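Local coordinates for ochratoxinase (Aspergillus niger, PDB 4C65) that hydrolyses the mycotoxin ochratoxin A to ochratoxin alpha and L-phenylalanine as a zinc-dependent carboxypeptidase of the amidohydrolase superfamily, at the interface of chains A and B. Coordinates in Å, arbitrary orientation; residue numbers count along the deposited sequence, not the author numbering. Chains: chain A/B, Ochratoxinase.

The interface of chains A and B. Residues chain A 79, 81, 83, 154; chain B 78-79.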
loop_
_atom_site.group_PDB
_atom_site.type_symbol
_atom_site.label_atom_id
_atom_site.label_comp_id
_atom_site.label_asym_id
_atom_site.label_seq_id
_atom_site.Cartn_x
_atom_site.Cartn_y
_atom_site.Cartn_z
ATOM N N TYR A 79 27.357 -6.310 -8.521
ATOM C CA TYR A 79 26.595 -6.835 -9.650
ATOM C C TYR A 79 27.198 -6.332 -10.969
ATOM O O TYR A 79 27.575 -5.170 -11.093
ATOM C CB TYR A 79 25.133 -6.399 -9.582
ATOM C CG TYR A 79 24.384 -6.945 -8.408
ATOM C CD1 TYR A 79 24.030 -8.280 -8.354
ATOM C CD2 TYR A 79 24.000 -6.121 -7.362
ATOM C CE1 TYR A 79 23.324 -8.786 -7.290
ATOM C CE2 TYR A 79 23.295 -6.624 -6.286
ATOM C CZ TYR A 79 22.963 -7.954 -6.260
ATOM O OH TYR A 79 22.249 -8.461 -5.202
ATOM N N ASP A 81 25.563 -6.361 -14.077
ATOM C CA ASP A 81 24.591 -5.728 -14.966
ATOM C C ASP A 81 23.935 -4.499 -14.304
ATOM O O ASP A 81 24.451 -3.965 -13.319
ATOM C CB ASP A 81 23.548 -6.753 -15.427
ATOM C CG ASP A 81 22.647 -7.233 -14.302
ATOM O OD1 ASP A 81 22.749 -6.731 -13.164
ATOM O OD2 ASP A 81 21.828 -8.125 -14.557
ATOM N N THR A 83 21.623 -4.298 -12.334
ATOM C CA THR A 83 21.220 -4.551 -10.958
ATOM C C THR A 83 21.994 -3.650 -9.995
ATOM O O THR A 83 21.471 -3.287 -8.952
ATOM C CB THR A 83 21.388 -6.043 -10.564
ATOM O OG1 THR A 83 20.707 -6.870 -11.520
ATOM C CG2 THR A 83 20.812 -6.322 -9.190
ATOM N N ALA A 154 16.964 -9.115 -15.349
ATOM C CA ALA A 154 17.275 -10.184 -14.392
ATOM C C ALA A 154 16.482 -10.104 -13.095
ATOM O O ALA A 154 16.410 -11.092 -12.366
ATOM C CB ALA A 154 18.749 -10.216 -14.084
ATOM N N TYR B 78 22.280 -17.222 -13.091
ATOM C CA TYR B 78 22.658 -15.850 -13.458
ATOM C C TYR B 78 23.356 -15.071 -12.333
ATOM O O TYR B 78 24.472 -14.613 -12.501
ATOM C CB TYR B 78 21.424 -15.085 -13.943
ATOM C CG TYR B 78 21.727 -13.733 -14.505
ATOM C CD1 TYR B 78 22.188 -13.586 -15.801
ATOM C CD2 TYR B 78 21.538 -12.582 -13.741
ATOM C CE1 TYR B 78 22.450 -12.324 -16.324
ATOM C CE2 TYR B 78 21.799 -11.323 -14.250
ATOM C CZ TYR B 78 22.250 -11.195 -15.537
ATOM O OH TYR B 78 22.507 -9.940 -16.044
ATOM N N TYR B 79 22.680 -14.904 -11.204
ATOM C CA TYR B 79 23.300 -14.322 -10.023
ATOM C C TYR B 79 24.055 -15.404 -9.245
ATOM O O TYR B 79 23.562 -16.539 -9.076
ATOM C CB TYR B 79 22.245 -13.705 -9.105
ATOM C CG TYR B 79 21.531 -12.537 -9.697
ATOM C CD1 TYR B 79 22.181 -11.323 -9.875
ATOM C CD2 TYR B 79 20.193 -12.630 -10.065
ATOM C CE1 TYR B 79 21.523 -10.226 -10.418
ATOM C CE2 TYR B 79 19.532 -11.547 -10.607
ATOM C CZ TYR B 79 20.196 -10.347 -10.775
ATOM O OH TYR B 79 19.529 -9.281 -11.294
#
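B:Tyr78 and B:Tyr79 reach over to A:Asp81, A:Thr83 and A:Ala154 in the two-fold symmetric interface of a homooctameric amidohydrolase, a contact repeated with the chains exchanged, and they illustrate how neighbouring tyrosines can serve as hydroxyl-tipped anchors. Their first torsions differ, CG of B:Tyr78 lying opposite its own N (chi1 -173°) and that of B:Tyr79 opposite the carbonyl carbon (chi1 -65°), and with this pairing the edge of B:Tyr78 packs on the face of B:Tyr79. B:Tyr78 CD2 stands 3.7 Å above the centre of the B:Tyr79 ring, which should restrict the rotation of both rings.

The tight part gathers around the two phenol oxygens. B:Tyr79 OH shares a hydrogen bond of 2.7 Å with A:Thr83 OG1, and this threonine oxygen lies at the ring's edge, in its plane. A:Thr83 OG1 in turn donates to A:Asp81 OD1 over 2.6 Å, on the syn side of the carboxylate. The threonine backbone N, at the start of helix 83-87, binds the same oxygen, OD1, from above the carboxylate plane, at 2.8 Å. With OD1 thus engaged from within its own chain, the other carboxylate oxygen, OD2, faces the partner and accepts from B:Tyr78 OH on the anti side, but tilted well out of the carboxylate plane; the modelled separation there is too short to be trusted in detail. Carboxylate and B:Tyr78 ring planes are turned 40° apart. A:Ala154 CB sits in the notch between the CE2 edge of B:Tyr78 and the hydroxyl end of B:Tyr79, 3.6 Å from B:Tyr79 CZ, and its carbonyl oxygen lies at the B:Tyr79 edge.

Packing is looser where A:Tyr79 meets its symmetry counterpart. The two side chains cross at about a right angle and touch along their CD1–CE1 edges, with A:Tyr79 CD1 at 3.8 Å from B:Tyr79 CE1 and no hydrogen bond between them. A:Thr83 CG2 sits over the centre of the A:Tyr79 ring, 3.6 Å above its plane, linking this apolar pair, which meets at the two-fold axis, to the polar cluster.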